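Local coordinates for protein cellobiose 2-epimerase (Caldibacillus thermoamylovorans, PDB 5ZHB) that catalyses the reversible epimerization of cellobiose at C2 of its reducing-end glucose, at residues R80-T83 / E84-D88; E321-D325 / E326-K330; E333-W336 / D337-T341. All coordinates share one frame; numbering follows the deposited sequence.

Contact 1: residues R80-T83 / E84-D88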
ATOM      1  N   ARG A  80       7.821   7.093  17.053  1.00 30.71           N
ATOM      2  CA  ARG A  80       8.908   6.775  17.972  1.00 31.62           C
ATOM      3  C   ARG A  80       9.583   5.453  17.624  1.00 28.57           C
ATOM      4  O   ARG A  80      10.791   5.390  17.501  1.00 29.69           O
ATOM      5  CB  ARG A  80       8.427   6.710  19.428  1.00 32.58           C
ATOM      6  CG  ARG A  80       8.061   8.083  19.976  1.00 37.30           C
ATOM      7  CD  ARG A  80       7.849   8.023  21.485  1.00 41.14           C
ATOM      8  NE  ARG A  80       6.571   7.457  21.929  1.00 46.37           N
ATOM      9  CZ  ARG A  80       5.401   8.092  22.002  1.00 51.26           C
ATOM     10  NH1 ARG A  80       5.308   9.396  21.765  1.00 56.26           N
ATOM     11  NH2 ARG A  80       4.317   7.412  22.335  1.00 52.79           N
ATOM     12  N   PHE A  81       8.808   4.393  17.456  1.00 26.24           N
ATOM     13  CA  PHE A  81       9.393   3.105  17.142  1.00 26.57           C
ATOM     14  C   PHE A  81      10.101   3.119  15.786  1.00 24.34           C
ATOM     15  O   PHE A  81      11.138   2.467  15.613  1.00 26.38           O
ATOM     16  CB  PHE A  81       8.306   2.024  17.127  1.00 24.26           C
ATOM     17  CG  PHE A  81       8.926   0.640  17.144  1.00 26.25           C
ATOM     18  CD1 PHE A  81       9.604   0.197  18.272  1.00 25.72           C
ATOM     19  CD2 PHE A  81       8.832  -0.232  16.046  1.00 23.73           C
ATOM     20  CE1 PHE A  81      10.119  -1.093  18.319  1.00 27.62           C
ATOM     21  CE2 PHE A  81       9.413  -1.483  16.078  1.00 24.61           C
ATOM     22  CZ  PHE A  81      10.033  -1.928  17.221  1.00 28.12           C
ATOM     23  N   LEU A  82       9.481   3.785  14.808  1.00 26.37           N
ATOM     24  CA  LEU A  82      10.041   3.876  13.467  1.00 25.59           C
ATOM     25  C   LEU A  82      11.399   4.572  13.523  1.00 24.89           C
ATOM     26  O   LEU A  82      12.353   4.061  12.945  1.00 25.32           O
ATOM     27  CB  LEU A  82       9.103   4.579  12.486  1.00 26.24           C
ATOM     28  CG  LEU A  82       9.608   4.696  11.044  1.00 24.57           C
ATOM     29  CD1 LEU A  82       9.602   3.314  10.386  1.00 26.01           C
ATOM     30  CD2 LEU A  82       8.805   5.700  10.236  1.00 23.95           C
ATOM     31  N   THR A  83      11.484   5.753  14.168  1.00 24.82           N
ATOM     32  CA  THR A  83      12.706   6.547  14.097  1.00 28.76           C
ATOM     33  C   THR A  83      13.775   6.024  15.065  1.00 29.72           C
ATOM     34  O   THR A  83      14.960   6.186  14.788  1.00 33.05           O
ATOM     35  CB  THR A  83      12.409   8.033  14.309  1.00 30.95           C
ATOM     36  OG1 THR A  83      11.589   8.139  15.459  1.00 32.68           O
ATOM     37  CG2 THR A  83      11.668   8.636  13.129  1.00 31.98           C
ATOM     38  N   GLU A  84      13.361   5.371  16.163  1.00 32.08           N
ATOM     39  CA  GLU A  84      14.288   4.920  17.199  1.00 36.04           C
ATOM     40  C   GLU A  84      14.918   3.565  16.871  1.00 31.54           C
ATOM     41  O   GLU A  84      16.127   3.426  17.019  1.00 28.42           O
ATOM     42  CB  GLU A  84      13.568   4.900  18.546  1.00 35.04           C
ATOM     43  CG  GLU A  84      13.361   6.319  19.062  1.00 38.57           C
ATOM     44  CD  GLU A  84      12.461   6.404  20.270  1.00 40.29           C
ATOM     45  OE1 GLU A  84      12.179   5.340  20.863  1.00 44.35           O
ATOM     46  OE2 GLU A  84      11.977   7.526  20.555  1.00 45.38           O
ATOM     47  N   TYR A  85      14.124   2.604  16.352  1.00 27.79           N
ATOM     48  CA  TYR A  85      14.586   1.246  16.107  1.00 23.96           C
ATOM     49  C   TYR A  85      14.620   0.853  14.620  1.00 27.10           C
ATOM     50  O   TYR A  85      15.517   0.119  14.217  1.00 22.98           O
ATOM     51  CB  TYR A  85      13.699   0.315  16.932  1.00 28.32           C
ATOM     52  CG  TYR A  85      13.870   0.567  18.428  1.00 32.23           C
ATOM     53  CD1 TYR A  85      15.026   0.166  19.102  1.00 31.52           C
ATOM     54  CD2 TYR A  85      12.900   1.252  19.149  1.00 35.63           C
ATOM     55  CE1 TYR A  85      15.198   0.443  20.449  1.00 32.81           C
ATOM     56  CE2 TYR A  85      13.050   1.510  20.503  1.00 38.94           C
ATOM     57  CZ  TYR A  85      14.212   1.119  21.148  1.00 38.61           C
ATOM     58  OH  TYR A  85      14.321   1.413  22.485  1.00 41.98           O
ATOM     59  N   VAL A  86      13.609   1.231  13.811  1.00 25.01           N
ATOM     60  CA  VAL A  86      13.525   0.690  12.455  1.00 24.67           C
ATOM     61  C   VAL A  86      14.540   1.403  11.564  1.00 23.65           C
ATOM     62  O   VAL A  86      15.117   0.777  10.675  1.00 26.38           O
ATOM     63  CB  VAL A  86      12.109   0.742  11.850  1.00 24.87           C
ATOM     64  CG1 VAL A  86      12.088   0.287  10.379  1.00 25.25           C
ATOM     65  CG2 VAL A  86      11.112  -0.034  12.688  1.00 25.07           C
ATOM     66  N   PHE A  87      14.760   2.707  11.800  1.00 25.45           N
ATOM     67  CA  PHE A  87      15.779   3.484  11.114  1.00 25.85           C
ATOM     68  C   PHE A  87      17.144   3.006  11.590  1.00 28.54           C
ATOM     69  O   PHE A  87      17.354   2.821  12.785  1.00 25.47           O
ATOM     70  CB  PHE A  87      15.593   5.000  11.317  1.00 31.21           C
ATOM     71  CG  PHE A  87      16.427   5.879  10.384  1.00 34.17           C
ATOM     72  CD1 PHE A  87      17.749   6.215  10.714  1.00 36.97           C
ATOM     73  CD2 PHE A  87      15.926   6.346   9.163  1.00 37.64           C
ATOM     74  CE1 PHE A  87      18.523   7.004   9.863  1.00 37.18           C
ATOM     75  CE2 PHE A  87      16.708   7.132   8.306  1.00 34.11           C
ATOM     76  CZ  PHE A  87      18.000   7.448   8.649  1.00 38.33           C
ATOM     77  N   ASP A  88      18.055   2.784  10.639  1.00 27.39           N
ATOM     78  CA  ASP A  88      19.416   2.361  10.943  1.00 28.30           C
ATOM     79  C   ASP A  88      20.263   3.629  11.102  1.00 26.95           C
ATOM     80  O   ASP A  88      20.609   4.258  10.108  1.00 27.19           O
ATOM     81  CB  ASP A  88      19.936   1.524   9.791  1.00 27.77           C
ATOM     82  CG  ASP A  88      21.414   1.148   9.848  1.00 31.38           C
ATOM     83  OD1 ASP A  88      22.138   1.588  10.809  1.00 28.86           O
ATOM     84  OD2 ASP A  88      21.814   0.372   8.961  1.00 26.25           O
TER

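Contact 2: residues E321-D325 / E326-K330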
ATOM      1  N   GLU A 321     -16.384   8.857 -10.159  1.00 29.94           N
ATOM      2  CA  GLU A 321     -16.225  10.304 -10.127  1.00 30.47           C
ATOM      3  C   GLU A 321     -15.845  10.841 -11.516  1.00 30.62           C
ATOM      4  O   GLU A 321     -16.345  11.865 -11.947  1.00 29.15           O
ATOM      5  CB  GLU A 321     -15.256  10.748  -9.022  1.00 33.75           C
ATOM      6  CG  GLU A 321     -15.821  10.649  -7.607  1.00 36.38           C
ATOM      7  CD  GLU A 321     -14.918  11.139  -6.479  1.00 41.51           C
ATOM      8  OE1 GLU A 321     -13.899  10.494  -6.217  1.00 41.22           O
ATOM      9  OE2 GLU A 321     -15.223  12.140  -5.818  1.00 49.66           O
ATOM     10  N   LYS A 322     -14.992  10.142 -12.260  1.00 29.22           N
ATOM     11  CA  LYS A 322     -14.546  10.645 -13.551  1.00 31.34           C
ATOM     12  C   LYS A 322     -15.518  10.305 -14.684  1.00 30.18           C
ATOM     13  O   LYS A 322     -15.491  10.958 -15.729  1.00 33.41           O
ATOM     14  CB  LYS A 322     -13.187  10.068 -13.953  1.00 31.62           C
ATOM     15  CG  LYS A 322     -12.067  10.314 -12.977  1.00 32.67           C
ATOM     16  CD  LYS A 322     -10.753   9.726 -13.489  1.00 30.99           C
ATOM     17  CE  LYS A 322      -9.719  10.698 -13.965  1.00 30.50           C
ATOM     18  NZ  LYS A 322      -9.421  11.730 -12.955  1.00 28.24           N
ATOM     19  N   THR A 323     -16.306   9.245 -14.547  1.00 26.07           N
ATOM     20  CA  THR A 323     -17.115   8.789 -15.667  1.00 26.43           C
ATOM     21  C   THR A 323     -18.614   8.964 -15.420  1.00 30.80           C
ATOM     22  O   THR A 323     -19.371   8.868 -16.386  1.00 27.57           O
ATOM     23  CB  THR A 323     -16.792   7.327 -15.955  1.00 29.73           C
ATOM     24  OG1 THR A 323     -17.273   6.594 -14.830  1.00 26.65           O
ATOM     25  CG2 THR A 323     -15.314   7.113 -16.246  1.00 29.08           C
ATOM     26  N   LYS A 324     -19.039   9.137 -14.154  1.00 28.25           N
ATOM     27  CA  LYS A 324     -20.446   9.109 -13.755  1.00 29.14           C
ATOM     28  C   LYS A 324     -21.147   7.852 -14.255  1.00 28.05           C
ATOM     29  O   LYS A 324     -22.364   7.827 -14.458  1.00 32.15           O
ATOM     30  CB  LYS A 324     -21.192  10.328 -14.298  1.00 32.56           C
ATOM     31  CG  LYS A 324     -20.727  11.661 -13.742  1.00 35.37           C
ATOM     32  CD  LYS A 324     -20.711  11.741 -12.222  1.00 41.99           C
ATOM     33  CE  LYS A 324     -20.106  13.004 -11.721  1.00 53.27           C
ATOM     34  NZ  LYS A 324     -20.673  14.186 -12.383  1.00 59.61           N
ATOM     35  N   ASP A 325     -20.374   6.787 -14.424  1.00 24.83           N
ATOM     36  CA  ASP A 325     -20.903   5.532 -14.904  1.00 26.71           C
ATOM     37  C   ASP A 325     -21.308   4.684 -13.707  1.00 32.94           C
ATOM     38  O   ASP A 325     -20.446   4.196 -12.975  1.00 28.88           O
ATOM     39  CB  ASP A 325     -19.927   4.882 -15.858  1.00 24.90           C
ATOM     40  CG  ASP A 325     -20.381   3.608 -16.541  1.00 27.70           C
ATOM     41  OD1 ASP A 325     -21.391   3.022 -16.101  1.00 31.78           O
ATOM     42  OD2 ASP A 325     -19.702   3.216 -17.501  1.00 31.89           O
ATOM     43  N   GLU A 326     -22.633   4.527 -13.553  1.00 30.94           N
ATOM     44  CA  GLU A 326     -23.243   3.803 -12.450  1.00 36.95           C
ATOM     45  C   GLU A 326     -22.665   2.392 -12.268  1.00 29.32           C
ATOM     46  O   GLU A 326     -22.727   1.892 -11.163  1.00 28.88           O
ATOM     47  CB  GLU A 326     -24.757   3.691 -12.684  1.00 39.24           C
ATOM     48  CG  GLU A 326     -25.475   5.034 -12.654  1.00 46.09           C
ATOM     49  CD  GLU A 326     -25.680   5.636 -11.277  1.00 53.15           C
ATOM     50  OE1 GLU A 326     -25.241   6.789 -11.046  1.00 60.02           O
ATOM     51  OE2 GLU A 326     -26.310   4.948 -10.443  1.00 52.81           O
ATOM     52  N   LYS A 327     -22.200   1.735 -13.347  1.00 29.97           N
ATOM     53  CA  LYS A 327     -21.505   0.453 -13.316  1.00 30.36           C
ATOM     54  C   LYS A 327     -20.479   0.391 -12.166  1.00 29.92           C
ATOM     55  O   LYS A 327     -20.340  -0.626 -11.475  1.00 27.98           O
ATOM     56  CB  LYS A 327     -20.772   0.306 -14.647  1.00 35.27           C
ATOM     57  CG  LYS A 327     -20.357  -1.098 -15.033  1.00 42.05           C
ATOM     58  CD  LYS A 327     -19.419  -1.166 -16.238  1.00 48.73           C
ATOM     59  CE  LYS A 327     -20.032  -0.813 -17.557  1.00 51.79           C
ATOM     60  NZ  LYS A 327     -20.801  -1.952 -18.061  1.00 55.91           N
ATOM     61  N   PHE A 328     -19.783   1.509 -11.938  1.00 27.84           N
ATOM     62  CA  PHE A 328     -18.723   1.561 -10.936  1.00 27.76           C
ATOM     63  C   PHE A 328     -19.329   1.629  -9.535  1.00 27.98           C
ATOM     64  O   PHE A 328     -18.788   1.030  -8.611  1.00 27.09           O
ATOM     65  CB  PHE A 328     -17.819   2.761 -11.224  1.00 27.02           C
ATOM     66  CG  PHE A 328     -16.906   2.582 -12.425  1.00 26.41           C
ATOM     67  CD1 PHE A 328     -16.066   1.476 -12.541  1.00 24.59           C
ATOM     68  CD2 PHE A 328     -16.932   3.492 -13.480  1.00 26.66           C
ATOM     69  CE1 PHE A 328     -15.246   1.309 -13.641  1.00 24.58           C
ATOM     70  CE2 PHE A 328     -16.133   3.307 -14.602  1.00 25.34           C
ATOM     71  CZ  PHE A 328     -15.281   2.204 -14.679  1.00 26.21           C
ATOM     72  N   LEU A 329     -20.421   2.399  -9.380  1.00 26.70           N
ATOM     73  CA  LEU A 329     -21.135   2.507  -8.122  1.00 31.36           C
ATOM     74  C   LEU A 329     -21.691   1.147  -7.755  1.00 30.11           C
ATOM     75  O   LEU A 329     -21.521   0.675  -6.635  1.00 29.28           O
ATOM     76  CB  LEU A 329     -22.272   3.521  -8.139  1.00 35.62           C
ATOM     77  CG  LEU A 329     -22.135   4.724  -7.207  1.00 42.93           C
ATOM     78  CD1 LEU A 329     -23.481   5.454  -7.183  1.00 43.69           C
ATOM     79  CD2 LEU A 329     -21.722   4.316  -5.803  1.00 48.17           C
ATOM     80  N   LYS A 330     -22.374   0.523  -8.708  1.00 30.31           N
ATOM     81  CA  LYS A 330     -22.865  -0.818  -8.464  1.00 34.38           C
ATOM     82  C   LYS A 330     -21.717  -1.730  -8.029  1.00 29.25           C
ATOM     83  O   LYS A 330     -21.917  -2.618  -7.203  1.00 29.51           O
ATOM     84  CB  LYS A 330     -23.522  -1.478  -9.679  1.00 40.64           C
ATOM     85  CG  LYS A 330     -24.458  -2.631  -9.348  1.00 50.53           C
ATOM     86  CD  LYS A 330     -25.728  -2.184  -8.618  1.00 61.94           C
ATOM     87  CE  LYS A 330     -25.701  -2.286  -7.112  1.00 67.14           C
ATOM     88  NZ  LYS A 330     -26.377  -3.496  -6.621  1.00 70.25           N
TER

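Contact 3: residues E333-W336 / D337-T341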
ATOM      1  N   GLU A 333     -20.825  -1.154  -4.377  1.00 25.85           N
ATOM      2  CA  GLU A 333     -21.841  -1.635  -3.457  1.00 28.48           C
ATOM      3  C   GLU A 333     -21.720  -3.145  -3.293  1.00 26.13           C
ATOM      4  O   GLU A 333     -21.802  -3.640  -2.177  1.00 27.06           O
ATOM      5  CB  GLU A 333     -23.242  -1.225  -3.950  1.00 29.91           C
ATOM      6  CG  GLU A 333     -23.526   0.273  -3.870  1.00 37.37           C
ATOM      7  CD  GLU A 333     -24.807   0.770  -4.571  1.00 42.27           C
ATOM      8  OE1 GLU A 333     -25.624  -0.073  -5.004  1.00 44.75           O
ATOM      9  OE2 GLU A 333     -24.989   2.004  -4.707  1.00 45.48           O
ATOM     10  N   ARG A 334     -21.518  -3.891  -4.390  1.00 23.31           N
ATOM     11  CA  ARG A 334     -21.483  -5.336  -4.325  1.00 26.38           C
ATOM     12  C   ARG A 334     -20.204  -5.851  -3.655  1.00 26.71           C
ATOM     13  O   ARG A 334     -20.236  -6.854  -2.945  1.00 24.89           O
ATOM     14  CB  ARG A 334     -21.592  -5.974  -5.712  1.00 27.06           C
ATOM     15  CG  ARG A 334     -22.933  -5.648  -6.357  1.00 31.17           C
ATOM     16  CD  ARG A 334     -22.966  -6.181  -7.785  1.00 32.02           C
ATOM     17  NE  ARG A 334     -23.135  -7.630  -7.745  1.00 33.65           N
ATOM     18  CZ  ARG A 334     -22.551  -8.554  -8.495  1.00 38.49           C
ATOM     19  NH1 ARG A 334     -21.633  -8.256  -9.401  1.00 44.83           N
ATOM     20  NH2 ARG A 334     -22.880  -9.812  -8.304  1.00 38.39           N
ATOM     21  N   ILE A 335     -19.067  -5.180  -3.859  1.00 25.27           N
ATOM     22  CA  ILE A 335     -17.875  -5.576  -3.119  1.00 25.10           C
ATOM     23  C   ILE A 335     -18.135  -5.384  -1.625  1.00 23.19           C
ATOM     24  O   ILE A 335     -17.753  -6.224  -0.815  1.00 25.25           O
ATOM     25  CB  ILE A 335     -16.630  -4.781  -3.555  1.00 25.11           C
ATOM     26  CG1 ILE A 335     -16.325  -4.982  -5.040  1.00 23.45           C
ATOM     27  CG2 ILE A 335     -15.423  -5.154  -2.681  1.00 24.35           C
ATOM     28  CD1 ILE A 335     -15.412  -3.906  -5.592  1.00 24.71           C
ATOM     29  N   TRP A 336     -18.730  -4.253  -1.258  1.00 24.52           N
ATOM     30  CA  TRP A 336     -18.932  -3.972   0.145  1.00 22.33           C
ATOM     31  C   TRP A 336     -19.818  -5.028   0.794  1.00 25.68           C
ATOM     32  O   TRP A 336     -19.503  -5.532   1.876  1.00 24.55           O
ATOM     33  CB  TRP A 336     -19.510  -2.582   0.332  1.00 25.75           C
ATOM     34  CG  TRP A 336     -19.737  -2.237   1.778  1.00 26.32           C
ATOM     35  CD1 TRP A 336     -20.897  -1.753   2.302  1.00 25.50           C
ATOM     36  CD2 TRP A 336     -18.787  -2.287   2.860  1.00 25.57           C
ATOM     37  NE1 TRP A 336     -20.750  -1.522   3.640  1.00 27.95           N
ATOM     38  CE2 TRP A 336     -19.464  -1.818   4.011  1.00 27.72           C
ATOM     39  CE3 TRP A 336     -17.447  -2.672   2.988  1.00 26.27           C
ATOM     40  CZ2 TRP A 336     -18.851  -1.724   5.255  1.00 25.50           C
ATOM     41  CZ3 TRP A 336     -16.839  -2.569   4.234  1.00 23.92           C
ATOM     42  CH2 TRP A 336     -17.529  -2.089   5.338  1.00 25.53           C
ATOM     43  N   ASP A 337     -20.906  -5.412   0.119  1.00 28.96           N
ATOM     44  CA  ASP A 337     -21.743  -6.490   0.626  1.00 32.88           C
ATOM     45  C   ASP A 337     -20.981  -7.788   0.818  1.00 28.57           C
ATOM     46  O   ASP A 337     -21.193  -8.499   1.797  1.00 27.79           O
ATOM     47  CB  ASP A 337     -22.905  -6.821  -0.293  1.00 38.24           C
ATOM     48  CG  ASP A 337     -24.173  -6.143   0.180  1.00 45.06           C
ATOM     49  OD1 ASP A 337     -24.575  -6.428   1.341  1.00 46.68           O
ATOM     50  OD2 ASP A 337     -24.688  -5.296  -0.579  1.00 49.87           O
ATOM     51  N   TYR A 338     -20.162  -8.149  -0.168  1.00 25.65           N
ATOM     52  CA  TYR A 338     -19.342  -9.335  -0.035  1.00 26.09           C
ATOM     53  C   TYR A 338     -18.445  -9.219   1.206  1.00 25.14           C
ATOM     54  O   TYR A 338     -18.319 -10.184   1.972  1.00 26.83           O
ATOM     55  CB  TYR A 338     -18.468  -9.531  -1.269  1.00 23.27           C
ATOM     56  CG  TYR A 338     -17.615 -10.774  -1.164  1.00 24.20           C
ATOM     57  CD1 TYR A 338     -18.052 -12.008  -1.634  1.00 25.67           C
ATOM     58  CD2 TYR A 338     -16.353 -10.701  -0.587  1.00 24.56           C
ATOM     59  CE1 TYR A 338     -17.268 -13.146  -1.503  1.00 28.27           C
ATOM     60  CE2 TYR A 338     -15.587 -11.830  -0.426  1.00 24.02           C
ATOM     61  CZ  TYR A 338     -16.030 -13.050  -0.894  1.00 26.07           C
ATOM     62  OH  TYR A 338     -15.194 -14.112  -0.719  1.00 26.78           O
ATOM     63  N   VAL A 339     -17.781  -8.056   1.339  1.00 23.22           N
ATOM     64  CA  VAL A 339     -16.824  -7.806   2.402  1.00 23.41           C
ATOM     65  C   VAL A 339     -17.497  -7.923   3.779  1.00 24.42           C
ATOM     66  O   VAL A 339     -16.929  -8.507   4.706  1.00 24.17           O
ATOM     67  CB  VAL A 339     -16.122  -6.444   2.249  1.00 21.88           C
ATOM     68  CG1 VAL A 339     -15.350  -6.038   3.494  1.00 24.43           C
ATOM     69  CG2 VAL A 339     -15.162  -6.447   1.065  1.00 23.80           C
ATOM     70  N   LYS A 340     -18.665  -7.308   3.952  1.00 23.69           N
ATOM     71  CA  LYS A 340     -19.382  -7.448   5.211  1.00 26.06           C
ATOM     72  C   LYS A 340     -19.806  -8.883   5.441  1.00 27.61           C
ATOM     73  O   LYS A 340     -19.755  -9.333   6.567  1.00 29.60           O
ATOM     74  CB  LYS A 340     -20.657  -6.613   5.275  1.00 28.61           C
ATOM     75  CG  LYS A 340     -20.384  -5.140   5.405  1.00 28.45           C
ATOM     76  CD  LYS A 340     -21.705  -4.418   5.598  1.00 32.31           C
ATOM     77  CE  LYS A 340     -22.580  -4.572   4.378  1.00 33.15           C
ATOM     78  NZ  LYS A 340     -23.594  -3.510   4.392  1.00 36.41           N
ATOM     79  N   THR A 341     -20.185  -9.616   4.383  1.00 31.27           N
ATOM     80  CA  THR A 341     -20.669 -10.972   4.551  1.00 28.57           C
ATOM     81  C   THR A 341     -19.542 -11.960   4.841  1.00 29.82           C
ATOM     82  O   THR A 341     -19.783 -12.876   5.614  1.00 28.69           O
ATOM     83  CB  THR A 341     -21.501 -11.469   3.375  1.00 30.95           C
ATOM     84  OG1 THR A 341     -22.520 -10.493   3.291  1.00 29.50           O
ATOM     85  CG2 THR A 341     -22.091 -12.854   3.602  1.00 31.78           C
TER

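Contact 1: residues R80-T83 / E84-D88
Phe81 and Tyr85 meet one turn apart at the C-terminal end of helix 69-86, where the last turn widens into a pi-type turn before the chain leaves helical geometry at Phe87. The backbone bonds record the change. Glu84 N still donates to Arg80 O in the ordinary i to i+4 way. Phe81 O then takes two donors: Tyr85 N at 3.1 Å, from above the carbonyl plane, and Val86 N at 3.3 Å, in that plane. Phe87 N closes the wide turn on Leu82 O at 3.0 Å, almost straight out from the carbonyl (C=O...N 174°).

Among the side chains, the aromatic pair is oblique, the two ring planes turned 40° apart. Tyr85 CD2 comes to 3.6 Å from Phe81 CD1, while Tyr85 CB sits over one face of the phenylalanine ring, toward its rim. With CG anti to the backbone N (chi1 -166°), the Phe81 ring is carried forward to meet Tyr85 and also Val86 CG2. Cut back to an alanine, Phe81 would lose the ring that meets Tyr85 and Val86, which is likely to open a gap beside Thr52 of helix 49-66 and set the Tyr85 ring free to turn. Leu82 packs on that same helix through Thr52, Cys53 and Leu56, and its CD1 reaches Val86 CB at 3.9 Å.

Of the polar groups, the buried hydroxyl of Thr83 is held by Tyr79 O. On the outer side Arg80 and Glu84 run alongside each other; their charged ends do not meet, and the closest approach of the two side chains is Arg80 CB to Glu84 OE2, 3.8 Å.

Contact 2: residues E321-D325 / E326-K330
Asp325 and Lys327 run alongside each other in the same direction at the sharp junction where helix 306-323 ends and helix 326-343 begins. Asp325 is the N-cap of the second helix. Its CG stands anti to the backbone N (chi1 -175°), which brings OD1 within 3.1 Å of Lys327 N, whose capping hydrogen bond reaches the oxygen from above the carboxylate plane. OD1 also rests 3.1 Å from Lys327 CB, so the start of the lysine chain runs close along the carboxylate; the ammonium group bends off, leaving Asp325 OD2 and Lys327 NZ 5.3 Å apart. The other oxygen, OD2, is held by Tyr278 OH, and both carboxylate oxygens are therefore gripped. Its negative charge would be expected to suit the positive end of the helix dipole.

Thr323 and Phe328 approach at about a right angle. The hydroxyl OG1 of Thr323 lies at the edge of the phenyl ring, near its plane, 3.4 Å from Phe328 CD2. That same oxygen accepts from Asp325 N at 3.1 Å, an ST turn, and bonds back to Ala319 O. Lys324, with positive phi, is the first residue to leave helix 306-323 and turns the chain toward Asp325. Phe328 N also donates to Asp325 O, 3.0 Å and nearly straight at 163°.

At this corner the Phe328 ring packs on Ala319 and Tyr320 of helix 306-323 and meets the Tyr278 ring of helix 267-283, on which Thr323 also rests.

Contact 3: residues E333-W336 / D337-T341
Lys340 passes its chain across one face of the Trp336 indole, one turn further on in helix 326-343, an i to i+4 pairing of an aromatic with an aliphatic lysine chain in this helix of the family's alpha/alpha-barrel. Trp336 CB lies 3.2 Å from Asp337 N, and CG is also near that nitrogen. CG stands anti to the backbone N (chi1 -180°), which swings the indole forward along the helix. On the pyrrole side, CD1 lies near the end of the lysine, and NE1 has Lys340 CD, CE and NZ all 3.6 Å away. NE1 itself donates elsewhere, to Glu7 OE1, and the same carboxylate oxygen forms a salt bridge with Lys340 NZ, so Glu7 of helix 2-21 holds the indole N-H and the lysine ammonium together. At the ring fusion, CE2 meets Lys340 CG at 3.7 Å, and CZ2 has that carbon equally close. The methylene stands over the face of the six-membered ring, Lys340 CG 3.9 Å from the centroid and 21° off the normal, a CH-pi contact. Round the far rim, CE3 and CZ3 turn to Val339 instead, whose CG1 is 3.8 Å from CZ3; the valine crosses the indole at about a right angle. Phe8 adds an edge-to-face ring contact with the indole.

On another side of the helix the contact is between aliphatic groups: Ile335 CG2 reaches Val339 CG2 at 4.0 Å, while the isoleucine packs against Ala312, Met313 and Phe316 of helix 306-323. Four backbone bonds carry the helix through here, from Asp337 N to Glu333 O up to Lys340 N to Trp336 O. Beyond them, Asp337 O takes both Thr341 N and Thr341 OG1, which come from opposite faces of its plane, the hydroxyl at 2.8 Å.

In the fold
The three contacts follow in series along the chain, contact 1 on helix 69-86 and the other two late in the chain, on helices 306-323 and 326-343. Contact 2 makes the corner between those two helices, and contact 3 lies further along the latter; their centres are about 17 Å apart. Contact 1 is on the opposite side of the chain's centre, about 42 Å from contact 2 and about 37 Å from contact 3 between centres, with nearest atoms about 28 Å away in both cases. Contact 1 closes a helix, contact 2 joins two, and contact 3 lies within the second; each is a local feature of what is, as in relatives, probably an (alpha/alpha)6 barrel.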